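Local coordinates for adhesion and penetration protein autotransporter (Haemophilus influenzae, PDB 3SYJ) that is the secreted passenger domain of a self-associating autotransporter, promotes bacterial aggregation and adherence to host cells, and is probably a serine protease, at residues 88-93 / 491-496; 447-452 / 469-474; 774-779 / 793-798; 811-816 / 857-862. All coordinates share one frame; numbering follows the deposited sequence.

Contact 1 of 4, residues 88-93 / 491-496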
loop_
_atom_site.group_PDB
_atom_site.type_symbol
_atom_site.label_atom_id
_atom_site.label_comp_id
_atom_site.label_asym_id
_atom_site.label_seq_id
_atom_site.Cartn_x
_atom_site.Cartn_y
_atom_site.Cartn_z
ATOM N N ASN A 88 8.103 31.340 -44.189
ATOM C CA ASN A 88 7.495 30.040 -43.931
ATOM C C ASN A 88 6.261 29.900 -44.810
ATOM O O ASN A 88 5.275 30.595 -44.591
ATOM C CB ASN A 88 7.119 29.926 -42.443
ATOM C CG ASN A 88 6.420 28.609 -42.096
ATOM O OD1 ASN A 88 6.198 27.749 -42.954
ATOM N ND2 ASN A 88 6.066 28.455 -40.827
ATOM N N PRO A 89 6.316 29.014 -45.819
ATOM C CA PRO A 89 5.208 28.853 -46.779
ATOM C C PRO A 89 3.869 28.428 -46.139
ATOM O O PRO A 89 2.820 28.656 -46.743
ATOM C CB PRO A 89 5.732 27.773 -47.739
ATOM C CG PRO A 89 6.778 27.040 -46.932
ATOM C CD PRO A 89 7.449 28.136 -46.158
ATOM N N ASP A 90 3.903 27.843 -44.942
ATOM C CA ASP A 90 2.671 27.494 -44.224
ATOM C C ASP A 90 1.788 28.702 -43.925
ATOM O O ASP A 90 0.605 28.551 -43.620
ATOM C CB ASP A 90 2.986 26.767 -42.912
ATOM C CG ASP A 90 3.559 25.386 -43.139
ATOM O OD1 ASP A 90 3.795 25.046 -44.315
ATOM O OD2 ASP A 90 3.783 24.651 -42.153
ATOM N N GLN A 91 2.357 29.896 -44.008
ATOM C CA GLN A 91 1.622 31.096 -43.617
ATOM C C GLN A 91 0.641 31.547 -44.683
ATOM O O GLN A 91 -0.374 32.169 -44.373
ATOM C CB GLN A 91 2.566 32.248 -43.269
ATOM C CG GLN A 91 1.825 33.550 -42.983
ATOM C CD GLN A 91 2.720 34.631 -42.383
ATOM O OE1 GLN A 91 3.897 34.761 -42.754
ATOM N NE2 GLN A 91 2.162 35.416 -41.453
ATOM N N HIS A 92 0.952 31.245 -45.940
ATOM C CA HIS A 92 0.088 31.645 -47.045
ATOM C C HIS A 92 -0.309 33.112 -46.935
ATOM O O HIS A 92 -1.501 33.451 -46.947
ATOM C CB HIS A 92 -1.165 30.774 -47.079
ATOM C CG HIS A 92 -0.886 29.342 -47.400
ATOM N ND1 HIS A 92 -0.996 28.831 -48.675
ATOM C CD2 HIS A 92 -0.474 28.319 -46.617
ATOM C CE1 HIS A 92 -0.677 27.549 -48.661
ATOM N NE2 HIS A 92 -0.357 27.213 -47.425
ATOM N N ARG A 93 0.687 33.987 -46.825
ATOM C CA ARG A 93 0.397 35.410 -46.741
ATOM C C ARG A 93 -0.419 35.851 -47.962
ATOM O O ARG A 93 -0.184 35.400 -49.085
ATOM C CB ARG A 93 1.675 36.232 -46.587
ATOM C CG ARG A 93 1.450 37.533 -45.838
ATOM C CD ARG A 93 2.705 38.395 -45.797
ATOM N NE ARG A 93 3.625 38.000 -44.734
ATOM C CZ ARG A 93 4.866 37.582 -44.946
ATOM N NH1 ARG A 93 5.349 37.507 -46.185
ATOM N NH2 ARG A 93 5.631 37.247 -43.919
ATOM N N ARG A 491 1.978 16.107 -43.742
ATOM C CA ARG A 491 2.391 17.105 -42.761
ATOM C C ARG A 491 1.266 18.115 -42.551
ATOM O O ARG A 491 0.481 18.387 -43.467
ATOM C CB ARG A 491 3.680 17.817 -43.184
ATOM C CG ARG A 491 3.638 18.460 -44.553
ATOM C CD ARG A 491 4.964 19.169 -44.890
ATOM N NE ARG A 491 4.927 20.547 -44.435
ATOM C CZ ARG A 491 4.576 21.574 -45.199
ATOM N NH1 ARG A 491 4.263 21.396 -46.475
ATOM N NH2 ARG A 491 4.547 22.787 -44.682
ATOM N N ILE A 492 1.169 18.661 -41.346
ATOM C CA ILE A 492 0.192 19.708 -41.089
ATOM C C ILE A 492 0.850 21.061 -41.330
ATOM O O ILE A 492 1.894 21.354 -40.757
ATOM C CB ILE A 492 -0.361 19.636 -39.647
ATOM C CG1 ILE A 492 -0.890 18.232 -39.339
ATOM C CG2 ILE A 492 -1.476 20.655 -39.441
ATOM C CD1 ILE A 492 -1.202 18.020 -37.868
ATOM N N GLN A 493 0.263 21.873 -42.200
ATOM C CA GLN A 493 0.742 23.234 -42.390
ATOM C C GLN A 493 0.300 24.075 -41.209
ATOM O O GLN A 493 -0.895 24.221 -40.944
ATOM C CB GLN A 493 0.187 23.828 -43.674
ATOM C CG GLN A 493 0.608 23.093 -44.914
ATOM C CD GLN A 493 0.316 23.895 -46.154
ATOM O OE1 GLN A 493 0.902 24.953 -46.366
ATOM N NE2 GLN A 493 -0.604 23.401 -46.981
ATOM N N ASN A 494 1.270 24.616 -40.490
ATOM C CA ASN A 494 0.969 25.431 -39.335
ATOM C C ASN A 494 2.086 26.437 -39.150
ATOM O O ASN A 494 3.231 26.166 -39.505
ATOM C CB ASN A 494 0.809 24.563 -38.082
ATOM C CG ASN A 494 2.103 23.888 -37.674
ATOM O OD1 ASN A 494 2.577 22.970 -38.351
ATOM N ND2 ASN A 494 2.678 24.332 -36.562
ATOM N N THR A 495 1.733 27.595 -38.602
ATOM C CA THR A 495 2.658 28.711 -38.420
ATOM C C THR A 495 3.098 28.898 -36.964
ATOM O O THR A 495 4.256 29.235 -36.708
ATOM C CB THR A 495 2.039 30.044 -38.926
ATOM O OG1 THR A 495 2.070 30.077 -40.357
ATOM C CG2 THR A 495 2.820 31.236 -38.398
ATOM N N ASP A 496 2.181 28.683 -36.017
ATOM C CA ASP A 496 2.445 29.019 -34.610
ATOM C C ASP A 496 1.544 28.252 -33.642
ATOM O O ASP A 496 0.865 27.307 -34.043
ATOM C CB ASP A 496 2.308 30.532 -34.394
ATOM C CG ASP A 496 0.980 31.074 -34.883
ATOM O OD1 ASP A 496 -0.051 30.424 -34.624
ATOM O OD2 ASP A 496 0.967 32.151 -35.519
HETATM O O HOH W 1 6.614 30.596 -38.899
HETATM O O HOH W 2 4.467 22.057 -41.797
HETATM O O HOH W 3 3.761 24.872 -46.950
#

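Contact 2 of 4, residues 447-452 / 469-474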
loop_
_atom_site.group_PDB
_atom_site.type_symbol
_atom_site.label_atom_id
_atom_site.label_comp_id
_atom_site.label_asym_id
_atom_site.label_seq_id
_atom_site.Cartn_x
_atom_site.Cartn_y
_atom_site.Cartn_z
ATOM N N SER A 447 -10.854 24.350 -52.417
ATOM C CA SER A 447 -9.597 23.831 -52.944
ATOM C C SER A 447 -8.461 24.081 -51.959
ATOM O O SER A 447 -7.371 23.540 -52.110
ATOM C CB SER A 447 -9.269 24.489 -54.277
ATOM O OG SER A 447 -9.123 25.882 -54.100
ATOM N N GLU A 448 -8.724 24.900 -50.948
ATOM C CA GLU A 448 -7.709 25.276 -49.972
ATOM C C GLU A 448 -8.396 25.994 -48.813
ATOM O O GLU A 448 -9.287 26.820 -49.028
ATOM C CB GLU A 448 -6.670 26.182 -50.634
ATOM C CG GLU A 448 -5.425 26.450 -49.813
ATOM C CD GLU A 448 -4.360 27.212 -50.598
ATOM O OE1 GLU A 448 -4.676 28.290 -51.156
ATOM O OE2 GLU A 448 -3.206 26.731 -50.656
ATOM N N ILE A 449 -7.988 25.673 -47.588
ATOM C CA ILE A 449 -8.646 26.202 -46.391
ATOM C C ILE A 449 -7.615 26.652 -45.358
ATOM O O ILE A 449 -6.740 25.879 -44.974
ATOM C CB ILE A 449 -9.585 25.149 -45.739
ATOM C CG1 ILE A 449 -10.652 24.672 -46.728
ATOM C CG2 ILE A 449 -10.237 25.699 -44.481
ATOM C CD1 ILE A 449 -11.352 23.389 -46.295
ATOM N N GLY A 450 -7.710 27.906 -44.924
ATOM C CA GLY A 450 -6.818 28.419 -43.904
ATOM C C GLY A 450 -7.568 28.966 -42.700
ATOM O O GLY A 450 -8.631 29.570 -42.840
ATOM N N LEU A 451 -7.017 28.734 -41.512
ATOM C CA LEU A 451 -7.491 29.384 -40.296
ATOM C C LEU A 451 -6.467 30.437 -39.846
ATOM O O LEU A 451 -5.282 30.126 -39.693
ATOM C CB LEU A 451 -7.694 28.348 -39.195
ATOM C CG LEU A 451 -8.991 27.542 -39.232
ATOM C CD1 LEU A 451 -8.819 26.240 -38.471
ATOM C CD2 LEU A 451 -10.123 28.375 -38.645
ATOM N N VAL A 452 -6.921 31.677 -39.647
ATOM C CA VAL A 452 -6.025 32.762 -39.253
ATOM C C VAL A 452 -6.655 33.672 -38.209
ATOM O O VAL A 452 -7.875 33.824 -38.163
ATOM C CB VAL A 452 -5.578 33.629 -40.454
ATOM C CG1 VAL A 452 -4.745 32.811 -41.426
ATOM C CG2 VAL A 452 -6.781 34.243 -41.153
ATOM N N ASP A 469 -3.737 18.127 -47.441
ATOM C CA ASP A 469 -2.494 18.789 -47.825
ATOM C C ASP A 469 -2.732 20.263 -48.131
ATOM O O ASP A 469 -1.790 21.047 -48.160
ATOM C CB ASP A 469 -1.880 18.101 -49.052
ATOM C CG ASP A 469 -1.284 16.740 -48.723
ATOM O OD1 ASP A 469 -1.093 16.444 -47.515
ATOM O OD2 ASP A 469 -1.007 15.970 -49.672
ATOM N N LYS A 470 -3.989 20.630 -48.364
ATOM C CA LYS A 470 -4.353 22.000 -48.725
ATOM C C LYS A 470 -4.981 22.787 -47.556
ATOM O O LYS A 470 -5.564 23.850 -47.755
ATOM C CB LYS A 470 -5.324 21.980 -49.911
ATOM C CG LYS A 470 -4.723 21.483 -51.222
ATOM C CD LYS A 470 -4.018 22.616 -51.947
ATOM C CE LYS A 470 -3.358 22.134 -53.228
ATOM N NZ LYS A 470 -2.315 21.103 -52.947
ATOM N N PHE A 471 -4.879 22.250 -46.344
ATOM C CA PHE A 471 -5.413 22.910 -45.164
ATOM C C PHE A 471 -4.229 23.493 -44.411
ATOM O O PHE A 471 -3.188 22.851 -44.288
ATOM C CB PHE A 471 -6.169 21.905 -44.287
ATOM C CG PHE A 471 -6.845 22.519 -43.084
ATOM C CD1 PHE A 471 -8.219 22.735 -43.077
ATOM C CD2 PHE A 471 -6.116 22.863 -41.958
ATOM C CE1 PHE A 471 -8.848 23.299 -41.977
ATOM C CE2 PHE A 471 -6.733 23.430 -40.852
ATOM C CZ PHE A 471 -8.097 23.650 -40.859
ATOM N N TYR A 472 -4.368 24.713 -43.919
ATOM C CA TYR A 472 -3.277 25.314 -43.165
ATOM C C TYR A 472 -3.766 26.187 -42.016
ATOM O O TYR A 472 -4.797 26.865 -42.123
ATOM C CB TYR A 472 -2.360 26.129 -44.085
ATOM C CG TYR A 472 -3.030 27.346 -44.685
ATOM C CD1 TYR A 472 -2.952 28.586 -44.059
ATOM C CD2 TYR A 472 -3.752 27.251 -45.866
ATOM C CE1 TYR A 472 -3.581 29.699 -44.595
ATOM C CE2 TYR A 472 -4.373 28.352 -46.410
ATOM C CZ TYR A 472 -4.285 29.577 -45.773
ATOM O OH TYR A 472 -4.912 30.674 -46.325
ATOM N N PHE A 473 -3.017 26.150 -40.917
ATOM C CA PHE A 473 -3.140 27.144 -39.864
ATOM C C PHE A 473 -2.144 28.272 -40.147
ATOM O O PHE A 473 -0.931 28.115 -39.983
ATOM C CB PHE A 473 -2.868 26.521 -38.494
ATOM C CG PHE A 473 -3.768 25.364 -38.161
ATOM C CD1 PHE A 473 -4.923 25.557 -37.426
ATOM C CD2 PHE A 473 -3.458 24.080 -38.588
ATOM C CE1 PHE A 473 -5.754 24.485 -37.120
ATOM C CE2 PHE A 473 -4.285 23.009 -38.286
ATOM C CZ PHE A 473 -5.431 23.213 -37.553
ATOM N N GLY A 474 -2.658 29.411 -40.593
ATOM C CA GLY A 474 -1.809 30.552 -40.860
ATOM C C GLY A 474 -1.495 31.331 -39.599
ATOM O O GLY A 474 -1.521 30.784 -38.499
#

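Contact 3 of 4, residues 774-779 / 793-798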
loop_
_atom_site.group_PDB
_atom_site.type_symbol
_atom_site.label_atom_id
_atom_site.label_comp_id
_atom_site.label_asym_id
_atom_site.label_seq_id
_atom_site.Cartn_x
_atom_site.Cartn_y
_atom_site.Cartn_z
ATOM N N PHE A 774 18.461 -6.197 -11.231
ATOM C CA PHE A 774 18.507 -4.800 -10.825
ATOM C C PHE A 774 19.932 -4.385 -10.516
ATOM O O PHE A 774 20.621 -5.026 -9.720
ATOM C CB PHE A 774 17.621 -4.540 -9.606
ATOM C CG PHE A 774 17.713 -3.129 -9.079
ATOM C CD1 PHE A 774 17.197 -2.067 -9.809
ATOM C CD2 PHE A 774 18.312 -2.865 -7.855
ATOM C CE1 PHE A 774 17.276 -0.769 -9.325
ATOM C CE2 PHE A 774 18.395 -1.573 -7.366
ATOM C CZ PHE A 774 17.876 -0.524 -8.104
ATOM N N SER A 775 20.362 -3.297 -11.143
ATOM C CA SER A 775 21.722 -2.822 -11.001
ATOM C C SER A 775 21.759 -1.407 -10.408
ATOM O O SER A 775 21.069 -0.497 -10.872
ATOM C CB SER A 775 22.430 -2.877 -12.354
ATOM O OG SER A 775 23.834 -2.772 -12.202
ATOM N N LEU A 776 22.567 -1.241 -9.369
ATOM C CA LEU A 776 22.706 0.033 -8.685
ATOM C C LEU A 776 24.156 0.463 -8.781
ATOM O O LEU A 776 25.026 -0.140 -8.156
ATOM C CB LEU A 776 22.316 -0.130 -7.221
ATOM C CG LEU A 776 22.337 1.104 -6.330
ATOM C CD1 LEU A 776 21.370 2.152 -6.856
ATOM C CD2 LEU A 776 21.971 0.699 -4.918
ATOM N N LYS A 777 24.423 1.494 -9.576
ATOM C CA LYS A 777 25.794 1.933 -9.807
ATOM C C LYS A 777 25.987 3.370 -9.368
ATOM O O LYS A 777 25.138 4.216 -9.625
ATOM C CB LYS A 777 26.157 1.818 -11.289
ATOM C CG LYS A 777 25.667 0.556 -11.960
ATOM C CD LYS A 777 26.089 0.507 -13.422
ATOM C CE LYS A 777 25.503 -0.721 -14.115
ATOM N NZ LYS A 777 26.056 -0.923 -15.485
ATOM N N ASN A 778 27.110 3.639 -8.711
ATOM C CA ASN A 778 27.498 5.003 -8.389
ATOM C C ASN A 778 26.359 5.793 -7.769
ATOM O O ASN A 778 26.209 6.985 -8.029
ATOM C CB ASN A 778 27.991 5.717 -9.646
ATOM C CG ASN A 778 29.043 4.921 -10.388
ATOM O OD1 ASN A 778 28.745 4.235 -11.366
ATOM N ND2 ASN A 778 30.278 4.991 -9.915
ATOM N N SER A 779 25.558 5.125 -6.949
ATOM C CA SER A 779 24.403 5.767 -6.341
ATOM C C SER A 779 24.292 5.414 -4.873
ATOM O O SER A 779 24.890 4.449 -4.403
ATOM C CB SER A 779 23.118 5.326 -7.043
ATOM O OG SER A 779 23.197 5.517 -8.444
ATOM N N VAL A 793 20.578 -9.095 -7.933
ATOM C CA VAL A 793 20.782 -7.693 -7.613
ATOM C C VAL A 793 22.278 -7.440 -7.648
ATOM O O VAL A 793 23.058 -8.263 -7.171
ATOM C CB VAL A 793 20.229 -7.337 -6.219
ATOM C CG1 VAL A 793 20.609 -5.917 -5.845
ATOM C CG2 VAL A 793 18.727 -7.510 -6.182
ATOM N N THR A 794 22.679 -6.309 -8.218
ATOM C CA THR A 794 24.091 -5.974 -8.345
ATOM C C THR A 794 24.376 -4.532 -7.928
ATOM O O THR A 794 23.671 -3.611 -8.334
ATOM C CB THR A 794 24.570 -6.181 -9.788
ATOM O OG1 THR A 794 24.227 -7.505 -10.216
ATOM C CG2 THR A 794 26.074 -5.987 -9.888
ATOM N N LEU A 795 25.410 -4.345 -7.115
ATOM C CA LEU A 795 25.845 -3.012 -6.726
ATOM C C LEU A 795 27.262 -2.741 -7.222
ATOM O O LEU A 795 28.140 -3.598 -7.112
ATOM C CB LEU A 795 25.786 -2.843 -5.205
ATOM C CG LEU A 795 24.438 -2.488 -4.566
ATOM C CD1 LEU A 795 23.441 -3.615 -4.717
ATOM C CD2 LEU A 795 24.614 -2.130 -3.098
ATOM N N GLU A 796 27.483 -1.553 -7.774
ATOM C CA GLU A 796 28.833 -1.138 -8.147
ATOM C C GLU A 796 29.090 0.306 -7.745
ATOM O O GLU A 796 28.386 1.214 -8.185
ATOM C CB GLU A 796 29.079 -1.302 -9.646
ATOM C CG GLU A 796 30.529 -1.043 -10.034
ATOM C CD GLU A 796 30.725 -0.827 -11.524
ATOM O OE1 GLU A 796 29.767 -1.046 -12.300
ATOM O OE2 GLU A 796 31.845 -0.433 -11.917
ATOM N N ASN A 797 30.109 0.510 -6.918
ATOM C CA ASN A 797 30.423 1.834 -6.403
ATOM C C ASN A 797 29.200 2.454 -5.758
ATOM O O ASN A 797 28.970 3.657 -5.871
ATOM C CB ASN A 797 30.942 2.734 -7.520
ATOM C CG ASN A 797 32.051 2.081 -8.313
ATOM O OD1 ASN A 797 32.070 2.135 -9.546
ATOM N ND2 ASN A 797 32.981 1.439 -7.608
ATOM N N ALA A 798 28.421 1.621 -5.075
ATOM C CA ALA A 798 27.149 2.052 -4.508
ATOM C C ALA A 798 27.050 1.796 -3.012
ATOM O O ALA A 798 27.695 0.904 -2.472
ATOM C CB ALA A 798 25.998 1.365 -5.227
HETATM O O HOH W 4 22.099 -7.141 -11.795
#

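Contact 4 of 4, residues 811-816 / 857-862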
loop_
_atom_site.group_PDB
_atom_site.type_symbol
_atom_site.label_atom_id
_atom_site.label_comp_id
_atom_site.label_asym_id
_atom_site.label_seq_id
_atom_site.Cartn_x
_atom_site.Cartn_y
_atom_site.Cartn_z
ATOM N N LEU A 811 23.048 -11.821 -5.115
ATOM C CA LEU A 811 23.488 -10.491 -4.839
ATOM C C LEU A 811 24.955 -10.407 -5.148
ATOM O O LEU A 811 25.705 -11.231 -4.737
ATOM C CB LEU A 811 23.250 -10.171 -3.368
ATOM C CG LEU A 811 23.906 -8.958 -2.736
ATOM C CD1 LEU A 811 23.423 -7.743 -3.330
ATOM C CD2 LEU A 811 23.698 -8.932 -1.246
ATOM N N THR A 812 25.357 -9.400 -5.890
ATOM C CA THR A 812 26.746 -9.248 -6.297
ATOM C C THR A 812 27.280 -7.901 -5.846
ATOM O O THR A 812 26.709 -6.861 -6.174
ATOM C CB THR A 812 26.894 -9.367 -7.821
ATOM O OG1 THR A 812 26.584 -10.704 -8.230
ATOM C CG2 THR A 812 28.314 -9.030 -8.242
ATOM N N LEU A 813 28.369 -7.918 -5.087
ATOM C CA LEU A 813 28.973 -6.682 -4.608
ATOM C C LEU A 813 30.249 -6.383 -5.361
ATOM O O LEU A 813 30.973 -7.291 -5.758
ATOM C CB LEU A 813 29.287 -6.769 -3.118
ATOM C CG LEU A 813 28.075 -6.831 -2.204
ATOM C CD1 LEU A 813 28.489 -6.493 -0.788
ATOM C CD2 LEU A 813 27.019 -5.865 -2.706
ATOM N N ASN A 814 30.524 -5.100 -5.543
ATOM C CA ASN A 814 31.759 -4.651 -6.161
ATOM C C ASN A 814 32.046 -3.239 -5.694
ATOM O O ASN A 814 31.410 -2.291 -6.151
ATOM C CB ASN A 814 31.640 -4.704 -7.686
ATOM C CG ASN A 814 32.672 -3.834 -8.388
ATOM O OD1 ASN A 814 33.693 -3.459 -7.805
ATOM N ND2 ASN A 814 32.409 -3.509 -9.652
ATOM N N ASN A 815 33.000 -3.104 -4.779
ATOM C CA ASN A 815 33.347 -1.805 -4.217
ATOM C C ASN A 815 32.115 -1.077 -3.708
ATOM O O ASN A 815 31.989 0.138 -3.876
ATOM C CB ASN A 815 34.068 -0.947 -5.254
ATOM C CG ASN A 815 34.655 0.323 -4.658
ATOM O OD1 ASN A 815 34.933 1.280 -5.375
ATOM N ND2 ASN A 815 34.841 0.335 -3.342
ATOM N N SER A 816 31.205 -1.826 -3.094
ATOM C CA SER A 816 29.958 -1.267 -2.588
ATOM C C SER A 816 29.719 -1.606 -1.112
ATOM O O SER A 816 30.246 -2.592 -0.594
ATOM C CB SER A 816 28.781 -1.745 -3.442
ATOM O OG SER A 816 28.792 -1.111 -4.711
ATOM N N GLY A 857 20.144 -17.016 -2.499
ATOM C CA GLY A 857 20.891 -17.519 -3.636
ATOM C C GLY A 857 22.377 -17.329 -3.445
ATOM O O GLY A 857 22.882 -17.490 -2.339
ATOM N N LYS A 858 23.077 -16.977 -4.518
ATOM C CA LYS A 858 24.518 -16.765 -4.443
ATOM C C LYS A 858 24.897 -15.312 -4.176
ATOM O O LYS A 858 24.554 -14.419 -4.949
ATOM C CB LYS A 858 25.212 -17.244 -5.723
ATOM C CG LYS A 858 26.700 -16.897 -5.778
ATOM C CD LYS A 858 27.331 -17.305 -7.102
ATOM C CE LYS A 858 27.567 -18.806 -7.170
ATOM N NZ LYS A 858 28.070 -19.236 -8.512
ATOM N N LEU A 859 25.599 -15.085 -3.070
ATOM C CA LEU A 859 26.272 -13.818 -2.845
ATOM C C LEU A 859 27.672 -13.980 -3.411
ATOM O O LEU A 859 28.238 -15.070 -3.352
ATOM C CB LEU A 859 26.339 -13.487 -1.352
ATOM C CG LEU A 859 27.469 -12.538 -0.929
ATOM C CD1 LEU A 859 27.164 -11.099 -1.317
ATOM C CD2 LEU A 859 27.721 -12.631 0.560
ATOM N N SER A 860 28.222 -12.910 -3.973
ATOM C CA SER A 860 29.560 -12.960 -4.550
ATOM C C SER A 860 30.136 -11.567 -4.753
ATOM O O SER A 860 29.412 -10.570 -4.724
ATOM C CB SER A 860 29.551 -13.721 -5.879
ATOM O OG SER A 860 28.741 -13.064 -6.839
ATOM N N GLY A 861 31.447 -11.510 -4.954
ATOM C CA GLY A 861 32.133 -10.251 -5.176
ATOM C C GLY A 861 32.871 -9.785 -3.940
ATOM O O GLY A 861 33.358 -10.596 -3.154
ATOM N N GLN A 862 32.949 -8.470 -3.768
ATOM C CA GLN A 862 33.630 -7.882 -2.624
ATOM C C GLN A 862 33.007 -6.536 -2.249
ATOM O O GLN A 862 32.488 -5.820 -3.106
ATOM C CB GLN A 862 35.134 -7.737 -2.904
ATOM C CG GLN A 862 35.526 -6.545 -3.770
ATOM C CD GLN A 862 35.640 -5.244 -2.981
ATOM O OE1 GLN A 862 35.753 -5.249 -1.752
ATOM N NE2 GLN A 862 35.611 -4.123 -3.690
HETATM O O HOH W 5 25.903 -13.174 -7.081
#

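Contact 1 of 4, residues 88-93 / 491-496
D90 and H92 of the protease domain meet R491, Q493 and N494 of the beta-helix in a buried, polar contact between a short 3-10 turn and the edge strand 493-494 of a parallel sheet. D90 lies at the centre of the contact. Its OD1 faces the guanidinium of R491 tip to tip, the two planes only 24° apart, in a salt bridge to NH2 modelled at 2.4 Å, a value too short to be taken literally. OD2 accepts the backbone N of N494 at 3.0 Å, and this donor stands above the carboxylate plane. Water 2 ties OD2 to R491 NH2 and I492 O, while water 3 joins D90 OD1 to Q493 OE1. H92 NE2 donates to the same OE1 of Q493 at 2.8 Å, with the oxygen close to the imidazole plane; as the donor in this bond, H92 NE2 carries a proton. T495 OG1 lies 3.4 Å from Q91 CA and is buried with no polar partner in the model. Behind this layer, R491 NH1 forms a second salt bridge with D532, and R675 donates to N494 O. The turn that presents D90 is itself held by N88, whose OD1 accepts the backbone N of D90 at 3.0 Å in an Asx turn. The polar contact as a whole joins the S6-family protease domain to the beta-helix.

Contact 2 of 4, residues 447-452 / 469-474
G450 lies under the ring of Y472, its CA 3.4 Å from the ring centroid and 15° off the normal, a CH-pi contact centred on the face. Y472 CG sits between its own backbone N and carbonyl carbon (chi1 66°), and the ring folds back over the neighbouring strand. With only hydrogens on its CA, G450 lets the ring lie directly on the backbone. At the ring's edge comes E448 CG. On the other face of the sheet, I449 CG2 touches F471 CE1 at 3.7 Å, and L451 CD1 reaches F471 CZ at 3.6 Å from near the plane of that ring. The same methyl also meets F473 CE1 at 3.8 Å, L451 and F473 lying side by side and pointing the same way. These side chains are set by a parallel ladder in which I449 N, Y472 N, L451 N and G474 N donate in turn to K470 O, I449 O, Y472 O and L451 O; the Y472 N to I449 O bond measures 2.8 Å. Further out, strand 423-427 bonds to the far edge of 449-452, F466, L480 and I501 extend the apolar layer, and H92 of the protease domain stacks with Y472. The chemistry is therefore two-sided: stacked hydrophobic residues fill the interior of the beta-helix, while Y472 offers an aromatic surface to the protease domain.

Contact 3 of 4, residues 774-779 / 793-798
L776 and L795 lie side by side and point the same way into the beta-helix, L776 CD2 resting 4.0 Å from L795 CG. With its CG anti to the backbone N (chi1 -178°), L776 also packs that atom 3.8 Å from A798 CB, where segment 793-798 turns. One step back on the same face, V793 CG1 approaches the F774 ring at its edge, 4.3 Å from CD2, a looser contact. The opposite face carries S775, T794, K777 and E796. K777 and E796 cross obliquely; the aliphatic CD of the lysine is 4.1 Å from E796 OE1, whereas NZ stays 4.9 Å from that oxygen, so their opposite charges probably attract without forming a direct salt bridge. T794 OG1 is close to water 4, which makes a weak bond to F774 O. At the corner N778 and N797 run alongside each other with amide planes 44° apart, joined by a weak hydrogen bond from N778 ND2 to N797 OD1 of 3.4 Å. Both asparagines adopt left-handed backbone angles, and their side-by-side placement marks the bend that repeats from coil to coil. The backbones hold this register through four parallel-ladder bonds, among them L776 N to T794 O at 2.8 Å. Strand 754-758 pairs with the other edge of strand 773-777, away from 792-796, and strand 810-813 continues the ladder beyond 792-796, placing T812 next to T794 and L813 next to L795; across the interior, L768 and I785 touch F774 and V793.

Contact 4 of 4, residues 811-816 / 857-862
Backbone hydrogen bonds make up the frame where L811, T812 and L813 run parallel to L859, S860 and G861. L811 N donates to K858 O, S860 N to L811 O, and L813 N to S860 O, the last at 2.9 Å. Q862 N then reaches L813 O at 3.0 Å from well above the carbonyl plane, as segment 857-862 turns its corner at G861. A weaker bond from N815 N to Q862 O follows. G861 takes backbone angles (phi 103°, psi -148°) readily open to glycine, and its CA lies 3.2 Å from L813 O in a CA-H...O contact.

Apolar contact is confined to the leucines facing the interior. L811 and L859 lie side by side, pointing the same way, with L811 CD2 and L859 CD1 4.1 Å apart, and Y889 of strand 887-895 borders L813 and L859 further along.

The polar contact belongs to the other face, where T812 and S860 share water 5. Its oxygen is 2.8 Å from T812 OG1 and 2.9 Å from S860 OG, and it donates to K858 O. S860 OG is turned between its backbone N and carbonyl carbon (chi1 63°), which sets it on the side of this water. S816 OG reaches back to the preceding coil, where it accepts from A798 N.

The chemistry implies a beta-helix rung knit by main-chain bonds and apolar inside, with a water bridging the hydroxyl-bearing T812 and S860 on the outer face and glycine serving the corner.

How the contacts relate
Contacts 1 and 2 are buried and adjoin each other, their centres about 8 Å apart: strands 471-473 and 493-494 are neighbours in one parallel sheet, and H92 of contact 1 stacks on Y472 of contact 2. Contacts 3 and 4 lie farther toward the C-terminal end, partly buried, with centres about 10 Å apart and strands 792-796 and 810-813 paired between them. Contact 1 differs from the rest in joining two domains through charge, water and side-chain bonds; the other three are parallel ladders between successive passes of the beta-helix. Aromatic rings dominate contact 2, whereas mainly aliphatic interiors, and polar outer faces that each hold a bound water, mark contacts 3 and 4.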